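Local coordinates for eukaryotic peptide chain release factor GTP-binding subunit (Schizosaccharomyces pombe, PDB 1R5B), which is a translation release factor of the elongation factor Tu-like kind, combining a P-loop GTP-binding domain with two beta domains, at residues P273-K281 against D343-S354; G296-V304 against E314-E325. All coordinates share one frame; numbering follows the deposited sequence.

Contact 1 (P273-K281 against D343-S354); sequences PFIMPIASK and DSDVQTGYVLTS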
ATOM      1  N   PRO A 273     -12.532  -5.821  -0.031  1.00 32.51           N
ATOM      2  CA  PRO A 273     -13.526  -5.529   1.020  1.00 32.64           C
ATOM      3  C   PRO A 273     -13.027  -4.476   2.004  1.00 32.57           C
ATOM      4  O   PRO A 273     -11.853  -4.482   2.347  1.00 33.66           O
ATOM      5  CB  PRO A 273     -13.686  -6.871   1.741  1.00 32.58           C
ATOM      6  CG  PRO A 273     -13.205  -7.913   0.755  1.00 33.22           C
ATOM      7  CD  PRO A 273     -12.149  -7.246  -0.077  1.00 32.41           C
ATOM      8  N   PHE A 274     -13.906  -3.591   2.447  1.00 32.58           N
ATOM      9  CA  PHE A 274     -13.576  -2.549   3.418  1.00 32.12           C
ATOM     10  C   PHE A 274     -13.051  -3.177   4.713  1.00 32.32           C
ATOM     11  O   PHE A 274     -13.620  -4.154   5.219  1.00 32.66           O
ATOM     12  CB  PHE A 274     -14.833  -1.705   3.688  1.00 32.17           C
ATOM     13  CG  PHE A 274     -14.654  -0.593   4.707  1.00 31.78           C
ATOM     14  CD1 PHE A 274     -13.829   0.490   4.449  1.00 32.38           C
ATOM     15  CD2 PHE A 274     -15.367  -0.607   5.900  1.00 32.62           C
ATOM     16  CE1 PHE A 274     -13.682   1.531   5.384  1.00 31.68           C
ATOM     17  CE2 PHE A 274     -15.233   0.438   6.834  1.00 32.35           C
ATOM     18  CZ  PHE A 274     -14.389   1.496   6.577  1.00 31.06           C
ATOM     19  N   ILE A 275     -11.955  -2.624   5.220  1.00 31.99           N
ATOM     20  CA  ILE A 275     -11.387  -2.986   6.510  1.00 32.02           C
ATOM     21  C   ILE A 275     -10.848  -1.726   7.186  1.00 31.66           C
ATOM     22  O   ILE A 275     -10.039  -1.030   6.602  1.00 32.14           O
ATOM     23  CB  ILE A 275     -10.235  -3.975   6.333  1.00 32.02           C
ATOM     24  CG1 ILE A 275     -10.724  -5.247   5.609  1.00 32.32           C
ATOM     25  CG2 ILE A 275      -9.621  -4.299   7.712  1.00 32.64           C
ATOM     26  CD1 ILE A 275      -9.630  -6.232   5.245  1.00 33.07           C
ATOM     27  N   MET A 276     -11.298  -1.438   8.405  1.00 31.41           N
ATOM     28  CA  MET A 276     -10.817  -0.291   9.186  1.00 31.03           C
ATOM     29  C   MET A 276     -10.836  -0.652  10.664  1.00 31.49           C
ATOM     30  O   MET A 276     -11.896  -0.638  11.275  1.00 31.24           O
ATOM     31  CB  MET A 276     -11.678   0.969   8.980  1.00 30.39           C
ATOM     32  CG  MET A 276     -11.149   2.184   9.761  1.00 28.34           C
ATOM     33  SD  MET A 276     -12.263   3.559  10.017  1.00 22.12           S
ATOM     34  CE  MET A 276     -13.016   3.102  11.378  1.00 24.93           C
ATOM     35  N   PRO A 277      -9.678  -0.971  11.234  1.00 31.97           N
ATOM     36  CA  PRO A 277      -9.559  -1.117  12.688  1.00 32.56           C
ATOM     37  C   PRO A 277      -9.945   0.174  13.402  1.00 33.21           C
ATOM     38  O   PRO A 277      -9.600   1.254  12.934  1.00 33.90           O
ATOM     39  CB  PRO A 277      -8.073  -1.420  12.893  1.00 32.65           C
ATOM     40  CG  PRO A 277      -7.590  -1.933  11.561  1.00 32.51           C
ATOM     41  CD  PRO A 277      -8.406  -1.235  10.540  1.00 31.74           C
ATOM     42  N   ILE A 278     -10.655   0.056  14.517  1.00 33.66           N
ATOM     43  CA  ILE A 278     -11.149   1.217  15.256  1.00 33.66           C
ATOM     44  C   ILE A 278     -10.080   1.675  16.225  1.00 33.73           C
ATOM     45  O   ILE A 278      -9.749   0.953  17.140  1.00 33.92           O
ATOM     46  CB  ILE A 278     -12.435   0.856  16.017  1.00 33.70           C
ATOM     47  CG1 ILE A 278     -13.536   0.460  15.019  1.00 33.79           C
ATOM     48  CG2 ILE A 278     -12.870   2.012  16.906  1.00 33.35           C
ATOM     49  CD1 ILE A 278     -14.791  -0.108  15.662  1.00 33.54           C
ATOM     50  N   ALA A 279      -9.518   2.858  15.998  1.00 34.06           N
ATOM     51  CA  ALA A 279      -8.531   3.432  16.907  1.00 34.15           C
ATOM     52  C   ALA A 279      -9.173   4.203  18.054  1.00 34.45           C
ATOM     53  O   ALA A 279      -8.636   4.219  19.145  1.00 34.51           O
ATOM     54  CB  ALA A 279      -7.571   4.321  16.149  1.00 34.26           C
ATOM     55  N   SER A 280     -10.310   4.849  17.815  1.00 34.76           N
ATOM     56  CA  SER A 280     -10.979   5.598  18.874  1.00 35.31           C
ATOM     57  C   SER A 280     -12.481   5.479  18.841  1.00 35.63           C
ATOM     58  O   SER A 280     -13.060   5.063  17.846  1.00 35.92           O
ATOM     59  CB  SER A 280     -10.610   7.072  18.804  1.00 35.28           C
ATOM     60  OG  SER A 280      -9.211   7.217  18.840  1.00 35.90           O
ATOM     61  N   LYS A 281     -13.096   5.856  19.959  1.00 35.95           N
ATOM     62  CA  LYS A 281     -14.541   5.901  20.079  1.00 36.28           C
ATOM     63  C   LYS A 281     -14.906   7.057  20.994  1.00 36.40           C
ATOM     64  O   LYS A 281     -14.572   7.035  22.171  1.00 36.63           O
ATOM     65  CB  LYS A 281     -15.077   4.583  20.651  1.00 36.36           C
ATOM     66  CG  LYS A 281     -16.602   4.533  20.782  1.00 36.74           C
ATOM     67  CD  LYS A 281     -17.098   3.200  21.334  1.00 37.42           C
ATOM     68  CE  LYS A 281     -18.630   3.149  21.386  1.00 37.66           C
ATOM     69  NZ  LYS A 281     -19.134   2.227  22.445  1.00 37.61           N
ATOM     70  N   ASP A 343     -24.522   0.303  18.980  1.00 37.74           N
ATOM     71  CA  ASP A 343     -23.060   0.295  19.079  1.00 37.83           C
ATOM     72  C   ASP A 343     -22.548   0.118  20.511  1.00 38.02           C
ATOM     73  O   ASP A 343     -21.403   0.452  20.818  1.00 37.97           O
ATOM     74  CB  ASP A 343     -22.467   1.562  18.439  1.00 37.84           C
ATOM     75  CG  ASP A 343     -22.994   2.845  19.048  1.00 37.60           C
ATOM     76  OD1 ASP A 343     -23.049   2.958  20.293  1.00 37.31           O
ATOM     77  OD2 ASP A 343     -23.364   3.806  18.340  1.00 37.79           O
ATOM     78  N   SER A 344     -23.393  -0.427  21.381  1.00 38.20           N
ATOM     79  CA  SER A 344     -23.070  -0.516  22.802  1.00 38.15           C
ATOM     80  C   SER A 344     -21.938  -1.504  23.116  1.00 38.16           C
ATOM     81  O   SER A 344     -21.322  -1.398  24.177  1.00 38.12           O
ATOM     82  CB  SER A 344     -24.323  -0.845  23.627  1.00 38.27           C
ATOM     83  OG  SER A 344     -24.882  -2.091  23.256  1.00 38.27           O
ATOM     84  N   ASP A 345     -21.664  -2.449  22.213  1.00 38.09           N
ATOM     85  CA  ASP A 345     -20.566  -3.412  22.403  1.00 38.23           C
ATOM     86  C   ASP A 345     -19.310  -3.085  21.591  1.00 38.29           C
ATOM     87  O   ASP A 345     -18.281  -3.737  21.759  1.00 38.55           O
ATOM     88  CB  ASP A 345     -21.015  -4.831  22.051  1.00 38.21           C
ATOM     89  CG  ASP A 345     -21.990  -5.396  23.046  1.00 38.23           C
ATOM     90  OD1 ASP A 345     -21.846  -5.136  24.263  1.00 38.86           O
ATOM     91  OD2 ASP A 345     -22.938  -6.120  22.696  1.00 38.42           O
ATOM     92  N   VAL A 346     -19.399  -2.084  20.721  1.00 38.11           N
ATOM     93  CA  VAL A 346     -18.273  -1.673  19.897  1.00 38.12           C
ATOM     94  C   VAL A 346     -17.156  -1.103  20.755  1.00 38.22           C
ATOM     95  O   VAL A 346     -17.371  -0.153  21.504  1.00 38.66           O
ATOM     96  CB  VAL A 346     -18.688  -0.585  18.893  1.00 38.16           C
ATOM     97  CG1 VAL A 346     -17.488  -0.141  18.049  1.00 38.68           C
ATOM     98  CG2 VAL A 346     -19.816  -1.084  17.999  1.00 38.37           C
ATOM     99  N   GLN A 347     -15.967  -1.685  20.659  1.00 38.16           N
ATOM    100  CA  GLN A 347     -14.806  -1.145  21.363  1.00 38.29           C
ATOM    101  C   GLN A 347     -13.638  -1.011  20.408  1.00 37.70           C
ATOM    102  O   GLN A 347     -13.742  -1.403  19.249  1.00 37.90           O
ATOM    103  CB  GLN A 347     -14.446  -2.016  22.570  1.00 38.72           C
ATOM    104  CG  GLN A 347     -14.044  -3.458  22.240  1.00 40.02           C
ATOM    105  CD  GLN A 347     -13.979  -4.360  23.482  1.00 41.36           C
ATOM    106  OE1 GLN A 347     -13.093  -5.214  23.586  1.00 42.81           O
ATOM    107  NE2 GLN A 347     -14.912  -4.172  24.414  1.00 41.47           N
ATOM    108  N   THR A 348     -12.537  -0.434  20.877  1.00 37.13           N
ATOM    109  CA  THR A 348     -11.357  -0.274  20.024  1.00 36.67           C
ATOM    110  C   THR A 348     -10.701  -1.637  19.842  1.00 36.34           C
ATOM    111  O   THR A 348     -10.711  -2.464  20.745  1.00 36.19           O
ATOM    112  CB  THR A 348     -10.353   0.745  20.603  1.00 36.52           C
ATOM    113  OG1 THR A 348      -9.764   0.232  21.806  1.00 36.64           O
ATOM    114  CG2 THR A 348     -11.053   2.034  21.041  1.00 36.37           C
ATOM    115  N   GLY A 349     -10.171  -1.882  18.654  1.00 36.06           N
ATOM    116  CA  GLY A 349      -9.556  -3.157  18.345  1.00 35.80           C
ATOM    117  C   GLY A 349     -10.482  -3.973  17.482  1.00 35.68           C
ATOM    118  O   GLY A 349     -10.035  -4.858  16.751  1.00 35.77           O
ATOM    119  N   TYR A 350     -11.779  -3.684  17.586  1.00 35.35           N
ATOM    120  CA  TYR A 350     -12.773  -4.251  16.692  1.00 35.09           C
ATOM    121  C   TYR A 350     -12.626  -3.560  15.359  1.00 35.13           C
ATOM    122  O   TYR A 350     -11.996  -2.512  15.260  1.00 35.35           O
ATOM    123  CB  TYR A 350     -14.182  -4.046  17.256  1.00 35.09           C
ATOM    124  CG  TYR A 350     -14.531  -4.919  18.456  1.00 33.86           C
ATOM    125  CD1 TYR A 350     -15.816  -4.885  18.992  1.00 33.37           C
ATOM    126  CD2 TYR A 350     -13.597  -5.785  19.046  1.00 32.30           C
ATOM    127  CE1 TYR A 350     -16.171  -5.679  20.080  1.00 32.89           C
ATOM    128  CE2 TYR A 350     -13.951  -6.589  20.137  1.00 32.31           C
ATOM    129  CZ  TYR A 350     -15.239  -6.524  20.653  1.00 31.71           C
ATOM    130  OH  TYR A 350     -15.622  -7.297  21.724  1.00 30.38           O
ATOM    131  N   VAL A 351     -13.198  -4.140  14.320  1.00 35.24           N
ATOM    132  CA  VAL A 351     -12.875  -3.695  12.978  1.00 35.08           C
ATOM    133  C   VAL A 351     -14.135  -3.487  12.167  1.00 35.07           C
ATOM    134  O   VAL A 351     -14.974  -4.385  12.086  1.00 35.28           O
ATOM    135  CB  VAL A 351     -11.959  -4.711  12.276  1.00 34.98           C
ATOM    136  CG1 VAL A 351     -11.693  -4.294  10.835  1.00 35.20           C
ATOM    137  CG2 VAL A 351     -10.650  -4.855  13.029  1.00 35.10           C
ATOM    138  N   LEU A 352     -14.269  -2.297  11.585  1.00 34.55           N
ATOM    139  CA  LEU A 352     -15.347  -2.043  10.653  1.00 34.91           C
ATOM    140  C   LEU A 352     -14.985  -2.743   9.375  1.00 34.85           C
ATOM    141  O   LEU A 352     -13.830  -2.728   8.959  1.00 34.93           O
ATOM    142  CB  LEU A 352     -15.542  -0.549  10.411  1.00 34.76           C
ATOM    143  CG  LEU A 352     -15.772   0.279  11.676  1.00 35.82           C
ATOM    144  CD1 LEU A 352     -16.103   1.707  11.302  1.00 36.52           C
ATOM    145  CD2 LEU A 352     -16.873  -0.315  12.558  1.00 35.95           C
ATOM    146  N   THR A 353     -15.962  -3.372   8.757  1.00 34.98           N
ATOM    147  CA  THR A 353     -15.701  -4.106   7.546  1.00 35.36           C
ATOM    148  C   THR A 353     -16.935  -4.308   6.683  1.00 35.74           C
ATOM    149  O   THR A 353     -18.060  -3.931   7.043  1.00 35.67           O
ATOM    150  CB  THR A 353     -15.035  -5.440   7.896  1.00 35.51           C
ATOM    151  OG1 THR A 353     -14.572  -6.069   6.695  1.00 37.10           O
ATOM    152  CG2 THR A 353     -16.023  -6.419   8.480  1.00 35.97           C
ATOM    153  N   SER A 354     -16.694  -4.860   5.504  1.00 36.24           N
ATOM    154  CA  SER A 354     -17.741  -5.203   4.556  1.00 36.28           C
ATOM    155  C   SER A 354     -18.719  -6.199   5.137  1.00 36.26           C
ATOM    156  O   SER A 354     -18.316  -7.159   5.780  1.00 35.97           O
ATOM    157  CB  SER A 354     -17.093  -5.830   3.327  1.00 36.51           C
ATOM    158  OG  SER A 354     -18.055  -6.187   2.356  1.00 38.40           O
TER
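Phe-274 O receives two donors, from Thr-353 and Ser-354: Thr-353 OG1 at 2.6 Å, nearly in line with the carbonyl bond, and Ser-354 N at 3.2 Å, tilted 28° from the carbonyl plane. Thr-353 turns its hydroxyl opposite its own backbone N (chi1 -170°), which sets OG1 toward this carbonyl; Thr-353 OG1 is also hydrogen-bonded to Val-359 N. Strands 275-277 and 351-353 run antiparallel in the beta-barrel domain that follows the P-loop domain. Met-276 and Leu-352 pair through two backbone bonds, each 2.9 Å from N to O, and Ile-278 N bonds to Tyr-350 O.

Among the apolar groups, Met-276 lies alongside Leu-352, and its bend at chi3 (87°) brings CE to 3.4 Å from Leu-352 CD1. The Phe-274 ring meets Leu-352 CB obliquely through CE2, 3.7 Å away. Ile-278 CD1 reaches Val-346 CG1 at 3.6 Å. On the face opposite Met-276 and Leu-352, Ile-275 CG2 touches Val-351 CG1, and both residues meet Met-445.

Lys-281, fully extended, bonds through NZ to Val-346 O at 3.1 Å and weakly to Asp-343 O. Asp-343 OD2 bonds to Thr-287 OG1. Turn carbonyls thus hold the ammonium; Asp-343 OD1, 4.5 Å from Lys-281 NZ, is beyond a salt bridge, though its charge may still favour it.

Contact 2 (G296-V304 against E314-E325); sequences GSIKKNSNV and EVTAIYDEADEE
Ile-298, on strand 297-299 just before the hairpin of strands 302-307 and 311-319, meets Ile-318 within the curled antiparallel sheet of the middle beta domain. Ile-298 CG2 lies 4.0 Å from Ile-318 CD1, and the two side chains cross at a slant. Lys-299 O accepts a 2.7 Å bond from Ser-302 OG, which sits above the carbonyl plane. Lys-300 then lays its chain over Thr-316 O and turns at chi4 (87°) to deliver NZ to that oxygen, 2.7 Å away and in the carbonyl plane. The same NZ forms a long, weak salt bridge to Glu-325 OE2 at 3.4 Å, and a water spans the pair as well, accepting from the lysine and donating to the glutamate. That ammonium thus has three partners near the surface.

Asn-301 and Ser-302 both face Val-315 in a G1 beta bulge, with Asn-301 at positive phi (64°). Asn-301 N bonds only weakly to Val-315 O, whereas Val-315 N reaches Ser-302 O at 2.8 Å. Next, Asn-303 OD1 rests 3.5 Å from Glu-314 CG, against the methylenes and not the carboxylate. At Val-304, CG1 sits 3.7 Å from Val-315 CG2, the two valines crossing at about a right angle.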
ATOM      1  N   GLY A 296     -10.054  -1.324   0.938  1.00 31.91           N
ATOM      2  CA  GLY A 296     -11.366  -1.076   0.370  1.00 32.07           C
ATOM      3  C   GLY A 296     -11.745   0.379   0.425  1.00 32.49           C
ATOM      4  O   GLY A 296     -10.889   1.253   0.529  1.00 33.18           O
ATOM      5  N   SER A 297     -13.036   0.648   0.338  1.00 32.71           N
ATOM      6  CA  SER A 297     -13.529   2.027   0.350  1.00 32.76           C
ATOM      7  C   SER A 297     -14.860   2.130   1.087  1.00 33.04           C
ATOM      8  O   SER A 297     -15.508   1.130   1.360  1.00 33.20           O
ATOM      9  CB  SER A 297     -13.686   2.523  -1.079  1.00 32.30           C
ATOM     10  OG  SER A 297     -14.804   1.910  -1.675  1.00 31.52           O
ATOM     11  N   ILE A 298     -15.277   3.352   1.382  1.00 33.82           N
ATOM     12  CA  ILE A 298     -16.520   3.588   2.114  1.00 34.19           C
ATOM     13  C   ILE A 298     -17.194   4.871   1.594  1.00 34.34           C
ATOM     14  O   ILE A 298     -16.533   5.883   1.372  1.00 34.14           O
ATOM     15  CB  ILE A 298     -16.220   3.628   3.649  1.00 34.04           C
ATOM     16  CG1 ILE A 298     -17.492   3.619   4.479  1.00 35.28           C
ATOM     17  CG2 ILE A 298     -15.410   4.861   4.028  1.00 34.64           C
ATOM     18  CD1 ILE A 298     -18.104   2.296   4.620  1.00 37.54           C
ATOM     19  N   LYS A 299     -18.502   4.786   1.364  1.00 34.93           N
ATOM     20  CA  LYS A 299     -19.327   5.919   0.962  1.00 35.64           C
ATOM     21  C   LYS A 299     -20.144   6.385   2.170  1.00 35.68           C
ATOM     22  O   LYS A 299     -20.348   5.633   3.117  1.00 35.69           O
ATOM     23  CB  LYS A 299     -20.301   5.501  -0.159  1.00 36.05           C
ATOM     24  CG  LYS A 299     -19.706   5.438  -1.579  1.00 37.74           C
ATOM     25  CD  LYS A 299     -20.031   4.109  -2.338  1.00 38.94           C
ATOM     26  CE  LYS A 299     -21.091   4.247  -3.431  1.00 40.23           C
ATOM     27  NZ  LYS A 299     -20.679   3.593  -4.721  1.00 40.17           N
ATOM     28  N   LYS A 300     -20.625   7.618   2.127  1.00 35.82           N
ATOM     29  CA  LYS A 300     -21.592   8.088   3.107  1.00 36.13           C
ATOM     30  C   LYS A 300     -22.887   7.302   2.925  1.00 36.44           C
ATOM     31  O   LYS A 300     -23.298   7.016   1.794  1.00 36.51           O
ATOM     32  CB  LYS A 300     -21.856   9.589   2.927  1.00 36.22           C
ATOM     33  CG  LYS A 300     -22.648  10.241   4.054  1.00 36.23           C
ATOM     34  CD  LYS A 300     -23.101  11.646   3.660  1.00 37.35           C
ATOM     35  CE  LYS A 300     -24.218  12.189   4.559  1.00 37.24           C
ATOM     36  NZ  LYS A 300     -23.672  12.861   5.762  1.00 37.87           N
ATOM     37  N   ASN A 301     -23.528   6.980   4.044  1.00 36.74           N
ATOM     38  CA  ASN A 301     -24.735   6.146   4.075  1.00 37.29           C
ATOM     39  C   ASN A 301     -24.515   4.714   3.591  1.00 37.82           C
ATOM     40  O   ASN A 301     -25.318   4.170   2.836  1.00 38.39           O
ATOM     41  CB  ASN A 301     -25.870   6.810   3.314  1.00 37.05           C
ATOM     42  CG  ASN A 301     -26.174   8.195   3.845  1.00 37.86           C
ATOM     43  OD1 ASN A 301     -26.776   8.345   4.915  1.00 37.90           O
ATOM     44  ND2 ASN A 301     -25.751   9.218   3.109  1.00 38.33           N
ATOM     45  N   SER A 302     -23.418   4.118   4.041  1.00 38.19           N
ATOM     46  CA  SER A 302     -23.123   2.721   3.778  1.00 38.61           C
ATOM     47  C   SER A 302     -23.207   1.928   5.072  1.00 38.06           C
ATOM     48  O   SER A 302     -22.804   2.411   6.128  1.00 38.46           O
ATOM     49  CB  SER A 302     -21.720   2.575   3.206  1.00 38.81           C
ATOM     50  OG  SER A 302     -21.562   3.417   2.082  1.00 41.48           O
ATOM     51  N   ASN A 303     -23.727   0.712   4.986  1.00 37.20           N
ATOM     52  CA  ASN A 303     -23.708  -0.195   6.116  1.00 36.31           C
ATOM     53  C   ASN A 303     -22.323  -0.792   6.242  1.00 35.37           C
ATOM     54  O   ASN A 303     -21.634  -0.963   5.252  1.00 35.57           O
ATOM     55  CB  ASN A 303     -24.748  -1.305   5.942  1.00 36.45           C
ATOM     56  CG  ASN A 303     -26.163  -0.823   6.182  1.00 36.11           C
ATOM     57  OD1 ASN A 303     -26.388   0.290   6.649  1.00 35.32           O
ATOM     58  ND2 ASN A 303     -27.126  -1.672   5.867  1.00 36.23           N
ATOM     59  N   VAL A 304     -21.917  -1.081   7.474  1.00 34.19           N
ATOM     60  CA  VAL A 304     -20.672  -1.762   7.751  1.00 33.29           C
ATOM     61  C   VAL A 304     -20.907  -2.776   8.849  1.00 32.72           C
ATOM     62  O   VAL A 304     -21.864  -2.687   9.583  1.00 32.47           O
ATOM     63  CB  VAL A 304     -19.546  -0.787   8.171  1.00 33.14           C
ATOM     64  CG1 VAL A 304     -19.382   0.328   7.144  1.00 32.69           C
ATOM     65  CG2 VAL A 304     -19.804  -0.208   9.550  1.00 33.72           C
ATOM     66  N   GLU A 314     -24.743   1.715  10.362  1.00 33.85           N
ATOM     67  CA  GLU A 314     -24.742   2.592   9.209  1.00 33.97           C
ATOM     68  C   GLU A 314     -23.784   3.763   9.423  1.00 33.99           C
ATOM     69  O   GLU A 314     -23.876   4.472  10.414  1.00 33.94           O
ATOM     70  CB  GLU A 314     -26.148   3.105   8.934  1.00 34.24           C
ATOM     71  CG  GLU A 314     -26.311   3.698   7.539  1.00 35.36           C
ATOM     72  CD  GLU A 314     -27.589   4.490   7.353  1.00 36.71           C
ATOM     73  OE1 GLU A 314     -28.439   4.527   8.277  1.00 38.23           O
ATOM     74  OE2 GLU A 314     -27.743   5.081   6.264  1.00 38.47           O
ATOM     75  N   VAL A 315     -22.857   3.955   8.493  1.00 33.73           N
ATOM     76  CA  VAL A 315     -22.025   5.152   8.463  1.00 33.77           C
ATOM     77  C   VAL A 315     -22.814   6.345   7.884  1.00 33.73           C
ATOM     78  O   VAL A 315     -23.087   6.384   6.691  1.00 33.72           O
ATOM     79  CB  VAL A 315     -20.763   4.900   7.618  1.00 33.67           C
ATOM     80  CG1 VAL A 315     -19.959   6.184   7.421  1.00 33.72           C
ATOM     81  CG2 VAL A 315     -19.913   3.819   8.273  1.00 33.93           C
ATOM     82  N   THR A 316     -23.179   7.308   8.730  1.00 33.67           N
ATOM     83  CA  THR A 316     -23.964   8.475   8.293  1.00 33.53           C
ATOM     84  C   THR A 316     -23.119   9.693   7.913  1.00 33.72           C
ATOM     85  O   THR A 316     -23.638  10.651   7.326  1.00 33.73           O
ATOM     86  CB  THR A 316     -24.990   8.894   9.381  1.00 33.39           C
ATOM     87  OG1 THR A 316     -24.312   9.256  10.591  1.00 32.68           O
ATOM     88  CG2 THR A 316     -25.881   7.722   9.779  1.00 33.28           C
ATOM     89  N   ALA A 317     -21.837   9.672   8.261  1.00 33.94           N
ATOM     90  CA  ALA A 317     -20.941  10.760   7.885  1.00 34.30           C
ATOM     91  C   ALA A 317     -19.475  10.369   7.991  1.00 34.50           C
ATOM     92  O   ALA A 317     -19.112   9.558   8.829  1.00 34.62           O
ATOM     93  CB  ALA A 317     -21.222  11.998   8.734  1.00 33.96           C
ATOM     94  N   ILE A 318     -18.653  10.976   7.139  1.00 35.01           N
ATOM     95  CA  ILE A 318     -17.212  10.766   7.109  1.00 35.58           C
ATOM     96  C   ILE A 318     -16.492  12.108   7.242  1.00 36.02           C
ATOM     97  O   ILE A 318     -16.906  13.095   6.644  1.00 35.87           O
ATOM     98  CB  ILE A 318     -16.805  10.100   5.769  1.00 35.81           C
ATOM     99  CG1 ILE A 318     -17.648   8.845   5.507  1.00 36.02           C
ATOM    100  CG2 ILE A 318     -15.315   9.757   5.762  1.00 35.56           C
ATOM    101  CD1 ILE A 318     -17.449   8.259   4.130  1.00 36.44           C
ATOM    102  N   TYR A 319     -15.403  12.125   8.005  1.00 36.76           N
ATOM    103  CA  TYR A 319     -14.589  13.330   8.199  1.00 37.58           C
ATOM    104  C   TYR A 319     -13.104  12.979   8.120  1.00 38.47           C
ATOM    105  O   TYR A 319     -12.688  11.915   8.574  1.00 38.38           O
ATOM    106  CB  TYR A 319     -14.871  13.973   9.563  1.00 37.33           C
ATOM    107  CG  TYR A 319     -16.308  14.387   9.809  1.00 36.84           C
ATOM    108  CD1 TYR A 319     -17.212  13.521  10.422  1.00 36.41           C
ATOM    109  CD2 TYR A 319     -16.756  15.660   9.461  1.00 36.50           C
ATOM    110  CE1 TYR A 319     -18.534  13.911  10.670  1.00 36.04           C
ATOM    111  CE2 TYR A 319     -18.076  16.058   9.702  1.00 35.59           C
ATOM    112  CZ  TYR A 319     -18.956  15.181  10.305  1.00 35.12           C
ATOM    113  OH  TYR A 319     -20.252  15.571  10.528  1.00 33.43           O
ATOM    114  N   ASP A 320     -12.301  13.876   7.557  1.00 39.73           N
ATOM    115  CA  ASP A 320     -10.852  13.644   7.472  1.00 40.83           C
ATOM    116  C   ASP A 320     -10.171  14.210   8.709  1.00 41.72           C
ATOM    117  O   ASP A 320     -10.839  14.779   9.579  1.00 42.09           O
ATOM    118  CB  ASP A 320     -10.261  14.266   6.204  1.00 40.88           C
ATOM    119  CG  ASP A 320     -10.532  15.742   6.095  1.00 41.36           C
ATOM    120  OD1 ASP A 320     -10.602  16.429   7.135  1.00 41.38           O
ATOM    121  OD2 ASP A 320     -10.701  16.304   4.998  1.00 43.38           O
ATOM    122  N   GLU A 321      -8.842  14.084   8.776  1.00 42.45           N
ATOM    123  CA  GLU A 321      -8.063  14.610   9.914  1.00 42.74           C
ATOM    124  C   GLU A 321      -8.195  16.135  10.127  1.00 42.76           C
ATOM    125  O   GLU A 321      -7.775  16.654  11.172  1.00 42.68           O
ATOM    126  CB  GLU A 321      -6.574  14.206   9.799  1.00 42.91           C
ATOM    127  CG  GLU A 321      -6.127  13.140  10.807  1.00 43.36           C
ATOM    128  CD  GLU A 321      -5.071  12.168  10.273  1.00 43.58           C
ATOM    129  OE1 GLU A 321      -4.675  12.252   9.086  1.00 43.56           O
ATOM    130  OE2 GLU A 321      -4.631  11.305  11.062  1.00 43.66           O
ATOM    131  N   ALA A 322      -8.755  16.841   9.140  1.00 42.68           N
ATOM    132  CA  ALA A 322      -9.134  18.255   9.299  1.00 42.63           C
ATOM    133  C   ALA A 322     -10.660  18.478   9.445  1.00 42.62           C
ATOM    134  O   ALA A 322     -11.203  19.461   8.919  1.00 42.77           O
ATOM    135  CB  ALA A 322      -8.582  19.082   8.141  1.00 42.57           C
ATOM    136  N   ASP A 323     -11.323  17.578  10.182  1.00 42.36           N
ATOM    137  CA  ASP A 323     -12.780  17.587  10.443  1.00 41.96           C
ATOM    138  C   ASP A 323     -13.705  18.261   9.408  1.00 41.63           C
ATOM    139  O   ASP A 323     -14.614  18.999   9.781  1.00 41.91           O
ATOM    140  CB  ASP A 323     -13.061  18.180  11.839  1.00 41.98           C
ATOM    141  CG  ASP A 323     -12.576  17.285  12.970  1.00 41.97           C
ATOM    142  OD1 ASP A 323     -12.986  16.099  13.022  1.00 42.20           O
ATOM    143  OD2 ASP A 323     -11.795  17.690  13.857  1.00 40.84           O
ATOM    144  N   GLU A 324     -13.482  18.012   8.121  1.00 41.24           N
ATOM    145  CA  GLU A 324     -14.416  18.452   7.083  1.00 41.00           C
ATOM    146  C   GLU A 324     -15.146  17.234   6.540  1.00 40.51           C
ATOM    147  O   GLU A 324     -14.552  16.161   6.386  1.00 40.56           O
ATOM    148  CB  GLU A 324     -13.690  19.183   5.950  1.00 41.27           C
ATOM    149  CG  GLU A 324     -14.606  19.714   4.844  1.00 41.68           C
ATOM    150  CD  GLU A 324     -14.305  21.154   4.442  1.00 42.37           C
ATOM    151  OE1 GLU A 324     -14.412  22.056   5.304  1.00 42.37           O
ATOM    152  OE2 GLU A 324     -13.973  21.393   3.259  1.00 42.95           O
ATOM    153  N   GLU A 325     -16.434  17.396   6.261  1.00 39.88           N
ATOM    154  CA  GLU A 325     -17.230  16.295   5.747  1.00 39.49           C
ATOM    155  C   GLU A 325     -16.863  15.995   4.297  1.00 38.93           C
ATOM    156  O   GLU A 325     -16.912  16.873   3.432  1.00 38.99           O
ATOM    157  CB  GLU A 325     -18.728  16.581   5.853  1.00 39.53           C
ATOM    158  CG  GLU A 325     -19.585  15.544   5.136  1.00 40.19           C
ATOM    159  CD  GLU A 325     -20.876  15.248   5.858  1.00 40.83           C
ATOM    160  OE1 GLU A 325     -20.834  14.504   6.849  1.00 41.82           O
ATOM    161  OE2 GLU A 325     -21.935  15.753   5.436  1.00 42.70           O
TER
HETATM  162  O   HOH W   1     -24.859  15.574   6.129  1.00 80.07           O

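How the contacts relate
Contacts 1 and 2 belong to one curled sheet, their centres about 13 Å apart, and strand 302-307 of contact 2 runs beside strand 351-353 of contact 1, with Val-351 bonded through its backbone to Met-307. Both segments of contact 2 fall within the 61 residues separating those of contact 1. The ring of Phe-274 is the chief meeting point: CE1 packs 3.7 Å from Ile-298 CB, and CD1 lies 3.6 Å from Ser-297 O. A second touch brings Thr-353 O to 3.7 Å from Val-304 CB. Contact 1 thus joins the start and end of this stretch of chain, while contact 2 holds a hairpin between them.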